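Local structure of epimerase domain-containing protein (Bacillus cereus HuA2-4, 6ZLK) at residues Tyr98-Glu111 with Tyr149-Tyr163. The protein probably interconverts UDP-glucuronic acid and UDP-galacturonic acid by NAD-dependent epimerisation at C4 of the sugar. Residues are numbered along the deposited sequence; the frame is centred on the assembly and turned at random.
Sequences YVTNNIMVTQQLLE and YGVTKLSGEHLCHVY. With NAD (nicotinamide-adenine-dinucleotide), chain E.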
ATOM      1  N   TYR A  98      -0.732   3.432  11.638  1.00 16.25           N
ATOM      2  CA  TYR A  98      -1.097   2.319  10.731  1.00 16.87           C
ATOM      3  C   TYR A  98       0.002   2.140   9.693  1.00 16.89           C
ATOM      4  O   TYR A  98       0.394   1.011   9.372  1.00 16.55           O
ATOM      5  CB  TYR A  98      -2.392   2.563   9.973  1.00 15.56           C
ATOM      6  CG  TYR A  98      -3.648   2.498  10.824  1.00 15.56           C
ATOM      7  CD1 TYR A  98      -3.969   3.517  11.695  1.00 16.11           C
ATOM      8  CD2 TYR A  98      -4.433   1.367  10.820  1.00 15.95           C
ATOM      9  CE1 TYR A  98      -5.156   3.471  12.423  1.00 16.95           C
ATOM     10  CE2 TYR A  98      -5.611   1.309  11.540  1.00 14.99           C
ATOM     11  CZ  TYR A  98      -5.945   2.343  12.368  1.00 16.80           C
ATOM     12  OH  TYR A  98      -7.096   2.244  13.096  1.00 18.62           O
ATOM     13  N   VAL A  99       0.532   3.258   9.202  1.00 17.01           N
ATOM     14  CA  VAL A  99       1.640   3.117   8.219  1.00 17.06           C
ATOM     15  C   VAL A  99       2.889   2.522   8.890  1.00 16.80           C
ATOM     16  O   VAL A  99       3.519   1.637   8.383  1.00 16.28           O
ATOM     17  CB  VAL A  99       1.926   4.477   7.584  1.00 17.06           C
ATOM     18  CG1 VAL A  99       3.168   4.393   6.743  1.00 19.12           C
ATOM     19  CG2 VAL A  99       0.764   4.955   6.765  1.00 17.46           C
ATOM     20  N   THR A 100       3.287   3.044  10.039  1.00 16.24           N
ATOM     21  CA  THR A 100       4.500   2.597  10.711  1.00 16.97           C
ATOM     22  C   THR A 100       4.361   1.125  11.127  1.00 16.53           C
ATOM     23  O   THR A 100       5.213   0.324  10.839  1.00 17.72           O
ATOM     24  CB  THR A 100       4.722   3.487  11.928  1.00 19.09           C
ATOM     25  OG1 THR A 100       4.997   4.800  11.379  1.00 21.08           O
ATOM     26  CG2 THR A 100       5.862   2.957  12.776  1.00 20.09           C
ATOM     27  N   ASN A 101       3.256   0.786  11.743  1.00 14.34           N
ATOM     28  CA  ASN A 101       3.152  -0.580  12.317  1.00 15.61           C
ATOM     29  C   ASN A 101       2.643  -1.596  11.308  1.00 15.52           C
ATOM     30  O   ASN A 101       2.872  -2.794  11.547  1.00 16.57           O
ATOM     31  CB  ASN A 101       2.295  -0.553  13.570  1.00 16.72           C
ATOM     32  CG  ASN A 101       2.979   0.282  14.617  1.00 16.45           C
ATOM     33  OD1 ASN A 101       4.082  -0.090  15.019  1.00 16.95           O
ATOM     34  ND2 ASN A 101       2.404   1.425  14.964  1.00 17.61           N
ATOM     35  N   ASN A 102       1.962  -1.210  10.228  1.00 15.45           N
ATOM     36  CA  ASN A 102       1.407  -2.188   9.284  1.00 16.08           C
ATOM     37  C   ASN A 102       2.321  -2.300   8.057  1.00 18.52           C
ATOM     38  O   ASN A 102       2.278  -3.387   7.415  1.00 20.90           O
ATOM     39  CB  ASN A 102      -0.024  -1.886   8.855  1.00 16.19           C
ATOM     40  CG  ASN A 102      -1.004  -1.922  10.018  1.00 15.88           C
ATOM     41  OD1 ASN A 102      -0.598  -2.274  11.141  1.00 18.69           O
ATOM     42  ND2 ASN A 102      -2.223  -1.475   9.802  1.00 14.65           N
ATOM     43  N   ILE A 103       3.075  -1.245   7.707  1.00 15.83           N
ATOM     44  CA  ILE A 103       3.944  -1.274   6.501  1.00 16.18           C
ATOM     45  C   ILE A 103       5.416  -1.373   6.908  1.00 15.74           C
ATOM     46  O   ILE A 103       6.076  -2.343   6.515  1.00 15.09           O
ATOM     47  CB  ILE A 103       3.672  -0.073   5.589  1.00 15.74           C
ATOM     48  CG1 ILE A 103       2.189   0.062   5.265  1.00 16.42           C
ATOM     49  CG2 ILE A 103       4.492  -0.197   4.314  1.00 15.96           C
ATOM     50  CD1 ILE A 103       1.826   1.175   4.335  1.00 18.39           C
ATOM     51  N   MET A 104       5.904  -0.432   7.711  1.00 16.02           N
ATOM     52  CA  MET A 104       7.347  -0.419   8.052  1.00 17.38           C
ATOM     53  C   MET A 104       7.705  -1.682   8.846  1.00 15.39           C
ATOM     54  O   MET A 104       8.740  -2.306   8.573  1.00 16.63           O
ATOM     55  CB  MET A 104       7.770   0.820   8.851  1.00 19.91           C
ATOM     56  CG  MET A 104       7.830   2.068   8.052  1.00 24.53           C
ATOM     57  SD  MET A 104       9.103   1.984   6.779  1.00 30.25           S
ATOM     58  CE  MET A 104      10.520   1.222   7.536  1.00 29.17           C
ATOM     59  N   VAL A 105       6.874  -2.123   9.778  1.00 15.34           N
ATOM     60  CA  VAL A 105       7.157  -3.350  10.557  1.00 17.31           C
ATOM     61  C   VAL A 105       7.260  -4.556   9.618  1.00 14.92           C
ATOM     62  O   VAL A 105       8.135  -5.391   9.772  1.00 15.92           O
ATOM     63  CB  VAL A 105       6.067  -3.532  11.632  1.00 15.11           C
ATOM     64  CG1 VAL A 105       5.983  -4.953  12.126  1.00 16.12           C
ATOM     65  CG2 VAL A 105       6.371  -2.616  12.799  1.00 16.01           C
ATOM     66  N   THR A 106       6.358  -4.654   8.670  1.00 15.25           N
ATOM     67  CA  THR A 106       6.335  -5.807   7.763  1.00 15.90           C
ATOM     68  C   THR A 106       7.610  -5.784   6.910  1.00 14.60           C
ATOM     69  O   THR A 106       8.258  -6.834   6.767  1.00 14.48           O
ATOM     70  CB  THR A 106       5.073  -5.809   6.902  1.00 14.55           C
ATOM     71  OG1 THR A 106       3.914  -5.929   7.742  1.00 15.71           O
ATOM     72  CG2 THR A 106       5.037  -6.950   5.922  1.00 16.57           C
ATOM     73  N   GLN A 107       7.969  -4.621   6.416  1.00 15.36           N
ATOM     74  CA  GLN A 107       9.209  -4.523   5.609  1.00 16.15           C
ATOM     75  C   GLN A 107      10.402  -4.953   6.469  1.00 15.31           C
ATOM     76  O   GLN A 107      11.282  -5.675   5.956  1.00 17.32           O
ATOM     77  CB  GLN A 107       9.399  -3.132   5.031  1.00 16.52           C
ATOM     78  CG  GLN A 107      10.576  -3.064   4.069  1.00 18.41           C
ATOM     79  CD  GLN A 107      11.774  -2.368   4.643  1.00 20.56           C
ATOM     80  OE1 GLN A 107      11.817  -2.052   5.822  1.00 23.03           O
ATOM     81  NE2 GLN A 107      12.777  -2.174   3.792  1.00 21.67           N
ATOM     82  N   GLN A 108      10.514  -4.466   7.688  1.00 14.82           N
ATOM     83  CA  GLN A 108      11.694  -4.802   8.509  1.00 16.50           C
ATOM     84  C   GLN A 108      11.754  -6.318   8.782  1.00 15.84           C
ATOM     85  O   GLN A 108      12.863  -6.902   8.772  1.00 16.94           O
ATOM     86  CB  GLN A 108      11.670  -4.029   9.825  1.00 17.78           C
ATOM     87  CG  GLN A 108      11.917  -2.535   9.652  1.00 19.95           C
ATOM     88  CD  GLN A 108      12.617  -1.959  10.874  1.00 23.09           C
ATOM     89  OE1 GLN A 108      12.701  -2.568  11.938  1.00 22.61           O
ATOM     90  NE2 GLN A 108      13.094  -0.735  10.750  1.00 25.02           N
ATOM     91  N   LEU A 109      10.635  -6.929   9.103  1.00 15.33           N
ATOM     92  CA  LEU A 109      10.595  -8.399   9.310  1.00 15.29           C
ATOM     93  C   LEU A 109      11.044  -9.111   8.040  1.00 16.69           C
ATOM     94  O   LEU A 109      11.885  -9.995   8.141  1.00 18.80           O
ATOM     95  CB  LEU A 109       9.211  -8.856   9.720  1.00 17.72           C
ATOM     96  CG  LEU A 109       8.818  -8.496  11.137  1.00 21.76           C
ATOM     97  CD1 LEU A 109       7.366  -8.798  11.305  1.00 20.99           C
ATOM     98  CD2 LEU A 109       9.634  -9.293  12.168  1.00 20.77           C
ATOM     99  N   LEU A 110      10.514  -8.729   6.883  1.00 15.50           N
ATOM    100  CA  LEU A 110      10.879  -9.438   5.650  1.00 16.55           C
ATOM    101  C   LEU A 110      12.349  -9.240   5.334  1.00 18.57           C
ATOM    102  O   LEU A 110      12.969 -10.214   4.886  1.00 17.56           O
ATOM    103  CB  LEU A 110      10.030  -8.962   4.497  1.00 16.11           C
ATOM    104  CG  LEU A 110       8.569  -9.353   4.634  1.00 16.21           C
ATOM    105  CD1 LEU A 110       7.739  -8.505   3.712  1.00 14.90           C
ATOM    106  CD2 LEU A 110       8.416 -10.835   4.405  1.00 15.73           C
ATOM    107  N   GLU A 111      12.882  -8.028   5.511  1.00 16.63           N
ATOM    108  CA  GLU A 111      14.337  -7.786   5.276  1.00 17.88           C
ATOM    109  C   GLU A 111      15.138  -8.738   6.168  1.00 18.70           C
ATOM    110  O   GLU A 111      16.144  -9.302   5.724  1.00 19.95           O
ATOM    111  CB  GLU A 111      14.683  -6.333   5.581  1.00 18.72           C
ATOM    112  CG  GLU A 111      14.327  -5.347   4.479  1.00 19.66           C
ATOM    113  CD  GLU A 111      15.326  -5.293   3.330  1.00 24.68           C
ATOM    114  OE1 GLU A 111      16.492  -5.618   3.571  1.00 28.92           O
ATOM    115  OE2 GLU A 111      14.925  -4.911   2.222  1.00 22.84           O
ATOM    116  N   TYR A 149      -6.956   1.928   6.792  1.00 16.02           N
ATOM    117  CA  TYR A 149      -6.526   0.645   7.411  1.00 16.26           C
ATOM    118  C   TYR A 149      -6.298  -0.421   6.338  1.00 15.25           C
ATOM    119  O   TYR A 149      -5.245  -1.067   6.298  1.00 15.24           O
ATOM    120  CB  TYR A 149      -7.596   0.180   8.404  1.00 16.39           C
ATOM    121  CG  TYR A 149      -7.446  -1.245   8.845  1.00 15.95           C
ATOM    122  CD1 TYR A 149      -6.299  -1.714   9.475  1.00 15.70           C
ATOM    123  CD2 TYR A 149      -8.449  -2.166   8.596  1.00 19.40           C
ATOM    124  CE1 TYR A 149      -6.177  -3.018   9.921  1.00 16.86           C
ATOM    125  CE2 TYR A 149      -8.310  -3.489   8.971  1.00 20.35           C
ATOM    126  CZ  TYR A 149      -7.179  -3.921   9.641  1.00 19.08           C
ATOM    127  OH  TYR A 149      -7.039  -5.196  10.076  1.00 20.11           O
ATOM    128  N   GLY A 150      -7.297  -0.634   5.491  1.00 16.23           N
ATOM    129  CA  GLY A 150      -7.278  -1.668   4.469  1.00 16.23           C
ATOM    130  C   GLY A 150      -6.142  -1.402   3.517  1.00 14.31           C
ATOM    131  O   GLY A 150      -5.499  -2.346   3.083  1.00 14.38           O
ATOM    132  N   VAL A 151      -5.932  -0.123   3.208  1.00 14.41           N
ATOM    133  CA  VAL A 151      -4.800   0.210   2.320  1.00 14.80           C
ATOM    134  C   VAL A 151      -3.493  -0.287   2.958  1.00 15.30           C
ATOM    135  O   VAL A 151      -2.633  -0.863   2.269  1.00 16.12           O
ATOM    136  CB  VAL A 151      -4.741   1.711   2.025  1.00 15.75           C
ATOM    137  CG1 VAL A 151      -3.496   1.972   1.214  1.00 16.12           C
ATOM    138  CG2 VAL A 151      -5.999   2.170   1.306  1.00 16.72           C
ATOM    139  N   THR A 152      -3.240   0.036   4.213  1.00 14.60           N
ATOM    140  CA  THR A 152      -1.966  -0.324   4.838  1.00 15.79           C
ATOM    141  C   THR A 152      -1.787  -1.846   4.932  1.00 14.90           C
ATOM    142  O   THR A 152      -0.656  -2.327   4.789  1.00 14.97           O
ATOM    143  CB  THR A 152      -1.791   0.305   6.219  1.00 16.34           C
ATOM    144  OG1 THR A 152      -2.740  -0.220   7.158  1.00 16.13           O
ATOM    145  CG2 THR A 152      -1.866   1.811   6.148  1.00 18.17           C
ATOM    146  N   LYS A 153      -2.865  -2.592   5.161  1.00 14.84           N
ATOM    147  CA  LYS A 153      -2.803  -4.067   5.226  1.00 14.34           C
ATOM    148  C   LYS A 153      -2.508  -4.612   3.818  1.00 14.76           C
ATOM    149  O   LYS A 153      -1.671  -5.521   3.697  1.00 16.31           O
ATOM    150  CB  LYS A 153      -4.099  -4.598   5.833  1.00 15.20           C
ATOM    151  CG  LYS A 153      -4.251  -4.239   7.319  1.00 15.69           C
ATOM    152  CD  LYS A 153      -3.278  -4.861   8.240  1.00 15.09           C
ATOM    153  CE  LYS A 153      -3.360  -6.383   8.203  1.00 16.02           C
ATOM    154  NZ  LYS A 153      -2.552  -7.078   9.242  1.00 17.14           N
ATOM    155  N   LEU A 154      -3.132  -4.016   2.810  1.00 14.98           N
ATOM    156  CA  LEU A 154      -2.855  -4.460   1.429  1.00 14.96           C
ATOM    157  C   LEU A 154      -1.382  -4.167   1.103  1.00 13.92           C
ATOM    158  O   LEU A 154      -0.760  -5.009   0.470  1.00 13.27           O
ATOM    159  CB  LEU A 154      -3.820  -3.804   0.459  1.00 14.77           C
ATOM    160  CG  LEU A 154      -3.639  -4.218  -1.005  1.00 15.72           C
ATOM    161  CD1 LEU A 154      -3.709  -5.723  -1.183  1.00 15.72           C
ATOM    162  CD2 LEU A 154      -4.674  -3.489  -1.858  1.00 18.06           C
ATOM    163  N   SER A 155      -0.834  -3.028   1.505  1.00 13.98           N
ATOM    164  CA  SER A 155       0.617  -2.745   1.269  1.00 15.48           C
ATOM    165  C   SER A 155       1.482  -3.805   1.954  1.00 15.85           C
ATOM    166  O   SER A 155       2.500  -4.270   1.414  1.00 14.44           O
ATOM    167  CB  SER A 155       1.017  -1.400   1.719  1.00 18.02           C
ATOM    168  OG  SER A 155       0.232  -0.442   1.035  1.00 25.94           O
ATOM    169  N   GLY A 156       1.067  -4.280   3.131  1.00 13.86           N
ATOM    170  CA  GLY A 156       1.793  -5.372   3.791  1.00 15.58           C
ATOM    171  C   GLY A 156       1.786  -6.644   2.968  1.00 13.56           C
ATOM    172  O   GLY A 156       2.838  -7.262   2.840  1.00 15.80           O
ATOM    173  N   GLU A 157       0.683  -6.990   2.329  1.00 14.20           N
ATOM    174  CA  GLU A 157       0.599  -8.196   1.485  1.00 15.16           C
ATOM    175  C   GLU A 157       1.527  -7.963   0.299  1.00 15.77           C
ATOM    176  O   GLU A 157       2.249  -8.849  -0.074  1.00 14.48           O
ATOM    177  CB  GLU A 157      -0.782  -8.442   0.899  1.00 15.29           C
ATOM    178  CG  GLU A 157      -1.855  -8.702   1.922  1.00 15.63           C
ATOM    179  CD  GLU A 157      -3.133  -9.179   1.263  1.00 18.32           C
ATOM    180  OE1 GLU A 157      -3.106  -9.458   0.042  1.00 19.50           O
ATOM    181  OE2 GLU A 157      -4.161  -9.275   1.957  1.00 17.06           O
ATOM    182  N   HIS A 158       1.507  -6.759  -0.267  1.00 15.08           N
ATOM    183  CA  HIS A 158       2.338  -6.496  -1.469  1.00 15.85           C
ATOM    184  C   HIS A 158       3.805  -6.652  -1.077  1.00 15.80           C
ATOM    185  O   HIS A 158       4.608  -7.176  -1.891  1.00 16.00           O
ATOM    186  CB  HIS A 158       2.022  -5.096  -2.036  1.00 16.40           C
ATOM    187  CG  HIS A 158       0.673  -4.998  -2.690  1.00 18.25           C
ATOM    188  ND1 HIS A 158      -0.037  -3.833  -2.678  1.00 23.04           N
ATOM    189  CD2 HIS A 158      -0.048  -5.870  -3.392  1.00 19.86           C
ATOM    190  CE1 HIS A 158      -1.128  -3.992  -3.385  1.00 21.15           C
ATOM    191  NE2 HIS A 158      -1.180  -5.230  -3.812  1.00 18.84           N
ATOM    192  N   LEU A 159       4.230  -6.142   0.080  1.00 16.35           N
ATOM    193  CA  LEU A 159       5.620  -6.319   0.515  1.00 15.20           C
ATOM    194  C   LEU A 159       5.969  -7.808   0.590  1.00 15.05           C
ATOM    195  O   LEU A 159       7.036  -8.223   0.135  1.00 15.04           O
ATOM    196  CB  LEU A 159       5.822  -5.668   1.886  1.00 16.32           C
ATOM    197  CG  LEU A 159       5.941  -4.153   1.842  1.00 16.63           C
ATOM    198  CD1 LEU A 159       5.900  -3.590   3.258  1.00 19.75           C
ATOM    199  CD2 LEU A 159       7.204  -3.738   1.117  1.00 18.23           C
ATOM    200  N   CYS A 160       5.086  -8.638   1.132  1.00 14.76           N
ATOM    201  CA  CYS A 160       5.307 -10.098   1.148  1.00 15.17           C
ATOM    202  C   CYS A 160       5.568 -10.594  -0.284  1.00 15.58           C
ATOM    203  O   CYS A 160       6.565 -11.316  -0.456  1.00 15.31           O
ATOM    204  CB  CYS A 160       4.144 -10.875   1.751  1.00 15.36           C
ATOM    205  SG  CYS A 160       3.957 -10.611   3.540  1.00 17.52           S
ATOM    206  N   HIS A 161       4.755 -10.186  -1.264  1.00 15.14           N
ATOM    207  CA  HIS A 161       5.001 -10.680  -2.633  1.00 16.59           C
ATOM    208  C   HIS A 161       6.343 -10.151  -3.138  1.00 16.59           C
ATOM    209  O   HIS A 161       7.011 -10.899  -3.880  1.00 17.96           O
ATOM    210  CB  HIS A 161       3.886 -10.277  -3.568  1.00 16.13           C
ATOM    211  CG  HIS A 161       2.605 -10.955  -3.242  1.00 18.48           C
ATOM    212  ND1 HIS A 161       2.487 -12.348  -3.318  1.00 19.50           N
ATOM    213  CD2 HIS A 161       1.404 -10.471  -2.883  1.00 19.95           C
ATOM    214  CE1 HIS A 161       1.239 -12.667  -2.979  1.00 21.33           C
ATOM    215  NE2 HIS A 161       0.561 -11.539  -2.744  1.00 20.08           N
ATOM    216  N   VAL A 162       6.735  -8.911  -2.835  1.00 15.68           N
ATOM    217  CA  VAL A 162       8.043  -8.392  -3.296  1.00 15.78           C
ATOM    218  C   VAL A 162       9.162  -9.260  -2.752  1.00 17.47           C
ATOM    219  O   VAL A 162      10.050  -9.637  -3.495  1.00 16.69           O
ATOM    220  CB  VAL A 162       8.211  -6.924  -2.869  1.00 18.45           C
ATOM    221  CG1 VAL A 162       9.649  -6.478  -2.965  1.00 18.69           C
ATOM    222  CG2 VAL A 162       7.234  -6.048  -3.670  1.00 19.24           C
ATOM    223  N   TYR A 163       9.115  -9.640  -1.490  1.00 15.55           N
ATOM    224  CA  TYR A 163      10.238 -10.354  -0.865  1.00 16.82           C
ATOM    225  C   TYR A 163      10.214 -11.836  -1.244  1.00 15.64           C
ATOM    226  O   TYR A 163      11.289 -12.442  -1.339  1.00 17.49           O
ATOM    227  CB  TYR A 163      10.237 -10.067   0.628  1.00 16.28           C
ATOM    228  CG  TYR A 163      10.829  -8.721   0.916  1.00 15.74           C
ATOM    229  CD1 TYR A 163      10.091  -7.556   0.806  1.00 16.34           C
ATOM    230  CD2 TYR A 163      12.160  -8.602   1.292  1.00 17.44           C
ATOM    231  CE1 TYR A 163      10.656  -6.318   1.049  1.00 17.99           C
ATOM    232  CE2 TYR A 163      12.731  -7.375   1.575  1.00 16.61           C
ATOM    233  CZ  TYR A 163      11.997  -6.226   1.391  1.00 17.21           C
ATOM    234  OH  TYR A 163      12.445  -4.973   1.644  1.00 19.36           O
TER
HETATM  235  PA  NAD E 401      -4.741  -6.720  18.456  1.00 12.82           P
HETATM  236  O1A NAD E 401      -4.641  -5.244  18.419  1.00 14.17           O
HETATM  237  O2A NAD E 401      -5.497  -7.389  19.565  1.00 13.16           O
HETATM  238  O5B NAD E 401      -3.351  -7.442  18.306  1.00 12.84           O
HETATM  239  C5B NAD E 401      -2.238  -6.907  17.560  1.00 13.95           C
HETATM  240  C4B NAD E 401      -1.049  -6.758  18.478  1.00 13.39           C
HETATM  241  O4B NAD E 401       0.048  -6.224  17.703  1.00 13.10           O
HETATM  242  C3B NAD E 401      -1.260  -5.818  19.652  1.00 14.16           C
HETATM  243  O3B NAD E 401      -1.314  -6.485  20.908  1.00 14.08           O
HETATM  244  C2B NAD E 401      -0.142  -4.783  19.487  1.00 14.02           C
HETATM  245  O2B NAD E 401       0.459  -4.339  20.690  1.00 14.52           O
HETATM  246  C1B NAD E 401       0.874  -5.536  18.623  1.00 11.64           C
HETATM  247  N9A NAD E 401       1.739  -4.680  17.829  1.00 12.83           N
HETATM  248  C8A NAD E 401       1.368  -3.702  16.943  1.00 12.42           C
HETATM  249  N7A NAD E 401       2.379  -3.096  16.381  1.00 13.06           N
HETATM  250  C5A NAD E 401       3.487  -3.667  17.005  1.00 13.36           C
HETATM  251  C6A NAD E 401       4.867  -3.441  16.899  1.00 14.12           C
HETATM  252  N6A NAD E 401       5.423  -2.471  16.139  1.00 13.54           N
HETATM  253  N1A NAD E 401       5.696  -4.230  17.624  1.00 14.71           N
HETATM  254  C2A NAD E 401       5.157  -5.181  18.419  1.00 14.77           C
HETATM  255  N3A NAD E 401       3.863  -5.450  18.647  1.00 13.53           N
HETATM  256  C4A NAD E 401       3.089  -4.676  17.892  1.00 13.24           C
HETATM  257  O3  NAD E 401      -5.461  -7.078  17.067  1.00 12.65           O
HETATM  258  PN  NAD E 401      -6.123  -8.494  16.581  1.00 13.24           P
HETATM  259  O1N NAD E 401      -7.562  -8.279  16.510  1.00 13.34           O
HETATM  260  O2N NAD E 401      -5.534  -9.561  17.365  1.00 13.03           O
HETATM  261  O5D NAD E 401      -5.537  -8.577  15.118  1.00 15.03           O
HETATM  262  C5D NAD E 401      -4.432  -9.372  14.897  1.00 18.29           C
HETATM  263  C4D NAD E 401      -4.150  -9.352  13.422  1.00 16.83           C
HETATM  264  O4D NAD E 401      -5.266  -9.899  12.697  1.00 17.24           O
HETATM  265  C3D NAD E 401      -3.880  -7.960  12.831  1.00 17.93           C
HETATM  266  O3D NAD E 401      -2.833  -8.049  11.849  1.00 18.39           O
HETATM  267  C2D NAD E 401      -5.178  -7.611  12.106  1.00 18.63           C
HETATM  268  O2D NAD E 401      -4.970  -6.631  11.085  1.00 18.82           O
HETATM  269  C1D NAD E 401      -5.602  -9.013  11.680  1.00 19.55           C
HETATM  270  N1N NAD E 401      -7.039  -9.176  11.530  1.00 19.27           N
HETATM  271  C2N NAD E 401      -7.864  -9.158  12.615  1.00 22.14           C
HETATM  272  C3N NAD E 401      -9.195  -9.308  12.443  1.00 22.76           C
HETATM  273  C7N NAD E 401     -10.141  -9.219  13.590  1.00 23.26           C
HETATM  274  O7N NAD E 401     -11.318  -9.388  13.323  1.00 19.92           O
HETATM  275  N7N NAD E 401      -9.659  -9.033  14.827  1.00 20.53           N
HETATM  276  C4N NAD E 401      -9.704  -9.593  11.164  1.00 28.08           C
HETATM  277  C5N NAD E 401      -8.872  -9.459  10.056  1.00 24.02           C
HETATM  278  C6N NAD E 401      -7.537  -9.304  10.267  1.00 23.56           C
HETATM  279  O   HOH W   1      12.396  -2.293   1.320  1.00 32.42           O
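L110 lays its CB over one face of the Y163 ring, a CH-pi contact 3.9 Å from the centroid, while its CD1 rests on CB of L159. These side chains join two parallel helices of the Rossmann-type domain of an extended short-chain dehydrogenase/reductase; the axes of segments 98-111 and 149-163 approach to 8.2 Å at 4° to each other. The packing is knobs-into-holes: L159 sits among I103, T106, Q107 and L110, and T152 among Y98, V99, N102 and I103. At G156, where there is no side chain, the backbones come closest, 5.4 Å between its CA and that of I103.

T152 links packing to the active site. With chi1 at 66°, OG1 turns back to donate to the carbonyl of Y149, while the N102 amide, whose OD1 is held by the backbone of I84, gives OG1 a nearly straight in-plane bond from ND2 (3.0 Å). Y149 and K153 form the family's YxxxK pair: O2D of NAD bonds to OH of Y149, which also reaches O4' of the bound UDP-sugar, and K153 NZ donates to O2D and O3D of the nicotinamide ribose. At the C-terminal end, where backbone N and O of G92 of the second subunit bond to E111 OE2 and Q107 NE2, Y163 OH donates to the anti side of E111 OE2 at 2.5 Å.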